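Local structure of purine nucleoside phosphorylase (Thermus thermophilus, 1ODK) at the interface of chains A and B and the interface of chains A and C. The protein acts as a purine nucleoside phosphorylase, cleaving the glycosidic bond of purine nucleosides with phosphate to give the free base and ribose 1-phosphate. Numbering follows the deposited sequence. Chains: chain A/B/C, Purine nucleoside phosphorylase.

Contact 1: the interface of chains A and B. Residues chain A 5, 68, 72, 76, 119; chain B 65, 157, 159-160, 180.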
loop_
_atom_site.group_PDB
_atom_site.type_symbol
_atom_site.label_atom_id
_atom_site.label_comp_id
_atom_site.label_asym_id
_atom_site.label_seq_id
_atom_site.Cartn_x
_atom_site.Cartn_y
_atom_site.Cartn_z
ATOM N N HIS A 5 -18.355 10.739 24.666
ATOM C CA HIS A 5 -17.366 10.303 25.649
ATOM C C HIS A 5 -17.026 11.344 26.712
ATOM O O HIS A 5 -16.983 11.033 27.902
ATOM C CB HIS A 5 -16.101 9.837 24.921
ATOM C CG HIS A 5 -16.374 8.865 23.813
ATOM N ND1 HIS A 5 -16.856 9.258 22.582
ATOM C CD2 HIS A 5 -16.282 7.515 23.766
ATOM C CE1 HIS A 5 -17.047 8.192 21.825
ATOM N NE2 HIS A 5 -16.708 7.121 22.521
ATOM N N PRO A 68 -6.393 6.617 18.702
ATOM C CA PRO A 68 -7.847 6.469 18.571
ATOM C C PRO A 68 -8.577 7.151 19.732
ATOM O O PRO A 68 -9.589 7.819 19.536
ATOM C CB PRO A 68 -8.040 4.953 18.564
ATOM C CG PRO A 68 -6.787 4.470 17.890
ATOM C CD PRO A 68 -5.721 5.310 18.574
ATOM N N ILE A 72 -10.768 10.863 19.549
ATOM C CA ILE A 72 -12.131 10.979 20.055
ATOM C C ILE A 72 -12.198 12.181 20.997
ATOM O O ILE A 72 -13.084 13.024 20.885
ATOM C CB ILE A 72 -12.558 9.703 20.836
ATOM C CG1 ILE A 72 -12.926 8.586 19.855
ATOM C CG2 ILE A 72 -13.724 10.013 21.764
ATOM C CD1 ILE A 72 -13.085 7.217 20.513
ATOM N N GLU A 76 -14.201 15.848 20.239
ATOM C CA GLU A 76 -15.244 16.302 21.144
ATOM C C GLU A 76 -14.889 17.623 21.829
ATOM O O GLU A 76 -15.755 18.475 22.017
ATOM C CB GLU A 76 -15.564 15.196 22.156
ATOM C CG GLU A 76 -16.278 14.011 21.480
ATOM C CD GLU A 76 -16.616 12.860 22.414
ATOM O OE1 GLU A 76 -16.558 13.025 23.653
ATOM O OE2 GLU A 76 -16.954 11.780 21.891
ATOM N N TYR A 119 -8.219 8.699 8.681
ATOM C CA TYR A 119 -8.689 10.036 8.319
ATOM C C TYR A 119 -8.145 10.451 6.949
ATOM O O TYR A 119 -8.832 11.114 6.175
ATOM C CB TYR A 119 -8.230 11.077 9.344
ATOM C CG TYR A 119 -9.075 11.212 10.595
ATOM C CD1 TYR A 119 -8.568 10.843 11.842
ATOM C CD2 TYR A 119 -10.348 11.780 10.544
ATOM C CE1 TYR A 119 -9.304 11.049 13.014
ATOM C CE2 TYR A 119 -11.096 11.993 11.715
ATOM C CZ TYR A 119 -10.565 11.627 12.943
ATOM O OH TYR A 119 -11.272 11.866 14.106
ATOM N N MET B 65 -10.117 2.931 25.279
ATOM C CA MET B 65 -10.671 2.885 23.928
ATOM C C MET B 65 -9.581 2.781 22.874
ATOM O O MET B 65 -8.550 3.451 22.970
ATOM C CB MET B 65 -11.497 4.145 23.649
ATOM C CG MET B 65 -12.573 4.432 24.684
ATOM S SD MET B 65 -13.460 5.954 24.299
ATOM C CE MET B 65 -12.312 7.179 24.850
ATOM N N ASP B 157 -9.983 2.753 13.947
ATOM C CA ASP B 157 -9.187 3.697 14.736
ATOM C C ASP B 157 -9.838 5.071 14.865
ATOM O O ASP B 157 -9.795 5.683 15.932
ATOM C CB ASP B 157 -7.804 3.894 14.098
ATOM C CG ASP B 157 -6.824 2.793 14.451
ATOM O OD1 ASP B 157 -5.759 2.726 13.801
ATOM O OD2 ASP B 157 -7.105 2.004 15.377
ATOM N N PHE B 159 -13.033 6.851 15.122
ATOM C CA PHE B 159 -14.454 6.847 15.464
ATOM C C PHE B 159 -15.261 7.869 14.657
ATOM O O PHE B 159 -16.322 7.555 14.120
ATOM C CB PHE B 159 -14.593 7.152 16.962
ATOM C CG PHE B 159 -15.998 7.050 17.489
ATOM C CD1 PHE B 159 -16.512 5.827 17.912
ATOM C CD2 PHE B 159 -16.804 8.180 17.578
ATOM C CE1 PHE B 159 -17.811 5.734 18.418
ATOM C CE2 PHE B 159 -18.109 8.096 18.081
ATOM C CZ PHE B 159 -18.611 6.874 18.502
ATOM N N TYR B 160 -14.750 9.091 14.571
ATOM C CA TYR B 160 -15.462 10.149 13.873
ATOM C C TYR B 160 -15.222 10.268 12.371
ATOM O O TYR B 160 -15.709 11.198 11.746
ATOM C CB TYR B 160 -15.191 11.495 14.564
ATOM C CG TYR B 160 -15.892 11.616 15.903
ATOM C CD1 TYR B 160 -15.197 11.457 17.106
ATOM C CD2 TYR B 160 -17.271 11.824 15.961
ATOM C CE1 TYR B 160 -15.868 11.502 18.337
ATOM C CE2 TYR B 160 -17.946 11.867 17.178
ATOM C CZ TYR B 160 -17.244 11.704 18.359
ATOM O OH TYR B 160 -17.934 11.723 19.553
ATOM N N MET B 180 -13.848 -0.802 18.478
ATOM C CA MET B 180 -12.451 -0.386 18.356
ATOM C C MET B 180 -11.417 -1.203 19.124
ATOM O O MET B 180 -10.376 -0.665 19.509
ATOM C CB MET B 180 -12.341 1.084 18.796
ATOM C CG MET B 180 -13.280 2.042 18.051
ATOM S SD MET B 180 -13.328 3.713 18.773
ATOM C CE MET B 180 -11.666 4.268 18.384
HETATM O O HOH W 1 -10.856 7.704 17.120
HETATM O O HOH W 2 -12.215 9.930 15.773
#

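Contact 2: the interface of chains A and C. Residues chain A 107, 110, 152, 170, 173-174; chain C 125-126, 128, 190.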
loop_
_atom_site.group_PDB
_atom_site.type_symbol
_atom_site.label_atom_id
_atom_site.label_comp_id
_atom_site.label_asym_id
_atom_site.label_seq_id
_atom_site.Cartn_x
_atom_site.Cartn_y
_atom_site.Cartn_z
ATOM N N GLN A 107 8.248 19.276 16.850
ATOM C CA GLN A 107 8.211 20.072 15.628
ATOM C C GLN A 107 7.302 19.391 14.601
ATOM O O GLN A 107 6.789 20.032 13.685
ATOM C CB GLN A 107 9.632 20.210 15.067
ATOM C CG GLN A 107 9.703 20.818 13.670
ATOM C CD GLN A 107 11.112 20.829 13.115
ATOM O OE1 GLN A 107 11.910 19.937 13.402
ATOM N NE2 GLN A 107 11.422 21.831 12.295
ATOM N N VAL A 110 5.967 11.784 13.119
ATOM C CA VAL A 110 5.906 10.767 12.076
ATOM C C VAL A 110 4.638 9.968 12.374
ATOM O O VAL A 110 4.455 9.476 13.492
ATOM C CB VAL A 110 7.139 9.834 12.124
ATOM C CG1 VAL A 110 6.994 8.712 11.104
ATOM C CG2 VAL A 110 8.396 10.637 11.831
ATOM N N LEU A 152 11.467 16.025 15.729
ATOM C CA LEU A 152 10.434 15.031 15.477
ATOM C C LEU A 152 10.242 13.967 16.547
ATOM O O LEU A 152 11.173 13.586 17.247
ATOM C CB LEU A 152 10.723 14.299 14.162
ATOM C CG LEU A 152 10.657 15.043 12.827
ATOM C CD1 LEU A 152 11.208 14.147 11.717
ATOM C CD2 LEU A 152 9.213 15.444 12.542
ATOM N N TRP A 170 14.914 4.577 13.385
ATOM C CA TRP A 170 14.138 5.799 13.161
ATOM C C TRP A 170 14.889 7.044 13.611
ATOM O O TRP A 170 14.674 8.133 13.078
ATOM C CB TRP A 170 12.793 5.731 13.890
ATOM C CG TRP A 170 11.751 4.982 13.134
ATOM C CD1 TRP A 170 11.267 3.735 13.411
ATOM C CD2 TRP A 170 11.073 5.424 11.953
ATOM N NE1 TRP A 170 10.328 3.372 12.472
ATOM C CE2 TRP A 170 10.189 4.391 11.566
ATOM C CE3 TRP A 170 11.128 6.592 11.180
ATOM C CZ2 TRP A 170 9.364 4.490 10.439
ATOM C CZ3 TRP A 170 10.305 6.691 10.058
ATOM C CH2 TRP A 170 9.436 5.643 9.701
ATOM N N TYR A 173 16.692 9.037 11.181
ATOM C CA TYR A 173 15.840 9.833 10.310
ATOM C C TYR A 173 15.284 11.054 11.022
ATOM O O TYR A 173 14.390 11.727 10.516
ATOM C CB TYR A 173 14.714 8.961 9.757
ATOM C CG TYR A 173 15.234 7.987 8.731
ATOM C CD1 TYR A 173 15.258 8.321 7.374
ATOM C CD2 TYR A 173 15.778 6.765 9.118
ATOM C CE1 TYR A 173 15.811 7.462 6.430
ATOM C CE2 TYR A 173 16.338 5.897 8.182
ATOM C CZ TYR A 173 16.349 6.252 6.842
ATOM O OH TYR A 173 16.899 5.395 5.916
ATOM N N GLY A 174 15.828 11.336 12.202
ATOM C CA GLY A 174 15.400 12.499 12.952
ATOM C C GLY A 174 14.434 12.277 14.094
ATOM O O GLY A 174 14.117 13.226 14.820
ATOM N N TYR C 125 6.340 9.301 7.114
ATOM C CA TYR C 125 7.355 10.239 7.567
ATOM C C TYR C 125 6.781 11.647 7.577
ATOM O O TYR C 125 5.752 11.917 6.950
ATOM C CB TYR C 125 8.580 10.178 6.641
ATOM C CG TYR C 125 9.785 10.947 7.161
ATOM C CD1 TYR C 125 10.415 10.566 8.346
ATOM C CD2 TYR C 125 10.272 12.069 6.488
ATOM C CE1 TYR C 125 11.503 11.284 8.851
ATOM C CE2 TYR C 125 11.362 12.796 6.984
ATOM C CZ TYR C 125 11.971 12.397 8.168
ATOM O OH TYR C 125 13.042 13.108 8.679
ATOM N N ALA C 126 7.443 12.542 8.300
ATOM C CA ALA C 126 7.008 13.929 8.376
ATOM C C ALA C 126 8.195 14.816 8.026
ATOM O O ALA C 126 8.946 15.245 8.903
ATOM C CB ALA C 126 6.506 14.246 9.783
ATOM N N VAL C 128 10.386 17.729 7.688
ATOM C CA VAL C 128 10.392 19.044 8.312
ATOM C C VAL C 128 11.782 19.656 8.172
ATOM O O VAL C 128 12.773 18.943 8.034
ATOM C CB VAL C 128 10.020 18.977 9.824
ATOM C CG1 VAL C 128 8.556 18.625 9.987
ATOM C CG2 VAL C 128 10.892 17.954 10.538
ATOM N N ARG C 190 17.780 15.541 7.710
ATOM C CA ARG C 190 17.865 14.695 8.894
ATOM C C ARG C 190 18.809 13.503 8.678
ATOM O O ARG C 190 19.630 13.192 9.537
ATOM C CB ARG C 190 16.466 14.198 9.300
ATOM C CG ARG C 190 15.553 15.270 9.927
ATOM C CD ARG C 190 16.229 15.933 11.128
ATOM N NE ARG C 190 15.299 16.526 12.097
ATOM C CZ ARG C 190 14.604 17.647 11.913
ATOM N NH1 ARG C 190 14.708 18.328 10.781
ATOM N NH2 ARG C 190 13.824 18.107 12.883
HETATM O O HOH W 3 14.345 15.847 14.894
#

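Contact 1: the interface of chains A and B
The imidazole of A:His5 stands edge-on over one face of the B:Phe159 ring, planes 89° apart, with A:His5 CE1 3.9 Å from B:Phe159 CE2. A:Ile72 CG2 lies over a face of the imidazole, toward the rim, while the A:Glu76 carboxylate sits at its edge. B:Phe159 CD2 in turn lies over the centre of the B:Tyr160 ring, whose in-plane edge meets A:Glu76 OE2. In hexameric phosphorylases of this superfamily, such a histidine reaches into the neighbour's nucleoside pocket; B:Met65, B:Phe159 and B:Met180 probably help line it here.

A:Glu76, extended beyond CG (chi2 179°), carries its carboxylate to the boundary. OE2 accepts on its syn side from A:His5 ND1, in the imidazole plane, at 2.6 Å, and on its anti side from the B:Tyr160 phenol OH at 2.5 Å. OE1 takes the backbone N of A:His5 at 3.1 Å, so the carboxylate helps fix the ring's rotation and hold the backbone that carries it. An alanine here would probably leave the imidazole free to turn and the tyrosine hydroxyl without its acceptor.

Pliant thioethers suit the uneven apolar surface: B:Met65 SD touches A:His5 CD2 at 3.3 Å, and B:Met180 CE meets A:Pro68 CB at 3.7 Å. Branched A:Ile72 sets CG1 3.6 Å from B:Phe159 CB. Water 1 joins the carbonyls of A:Pro68 and B:Asp157 to B:Phe159 N, and water 2 joins A:Tyr119 OH to B:Tyr160 N.

Contact 2: the interface of chains A and C
C:Arg190, near the end of helix 182-191, runs along the A:Tyr173-A:Gly174 backbone to reach A:Gln107 in this subunit interface of the nucleoside phosphorylase. Its CB starts 3.4 Å from the carbonyl O of A:Tyr173. The chain then bends at chi2 (-55°), and CG and CD pass A:Gly174, CD lying 4.0 Å from CA. Glycine fits this place twice over: its positive phi of 101° is easy for a residue without CB, and the arginine's methylenes can lie directly against its backbone. Farther out, NE binds water 3 in the guanidinium plane, and at the tip NH2 binds the same water and donates to A:Gln107 OE1 at 2.7 Å. The two tips meet head-on with their planes 36° apart; the amide oxygen remains close to the guanidinium plane. Arginine suits the place because its long aliphatic part packs while its planar end can bond to the amide oxygen and the water together. Glutamine, with CG anti to its backbone N and an extended chain, supplies a neutral acceptor at a suitable reach.

C:Tyr125 comes to the same carbonyl that the start of the arginine chain touches. Its phenol OH donates to A:Tyr173 O at 2.7 Å, with that carbonyl oxygen lying in the plane of the ring at its edge. A:Leu152 crosses this ring roughly perpendicularly, bringing CD1 to 4.0 Å from CZ, while A:Val110 sets CG1 against C:Tyr125 CA.

The other leucine branch, CD2, meets C:Val128 CG2 tip to tip at 3.6 Å and also approaches the small C:Ala126 CB; short branched and small side chains allow this close fit. Water 3 bridges the chains, placed where it can accept N-H groups from A:Leu152 and C:Arg190 and give a hydrogen to A:Gly174 O: it lies 3.0 Å from A:Leu152 N and 2.6 Å from A:Gly174 O.

Contact 1 and contact 2 have C-alpha centres about 25 Å apart, and chain A takes part in both. Each belongs to a two-fold symmetric interface, so its twin occurs with the chains exchanged; alternating the two kinds of interface would close the deposited assembly of six copies. Neighbouring stretches of the same fold serve both: strand 152-156 opens with the leucine of contact 2 and leads into the loop used by the partner in contact 1, while B:Met180 of contact 1 lies just ahead of the helix bearing contact 2's arginine. Contact 1 probably takes part in the pocket directly, whereas contact 2 could support it only indirectly.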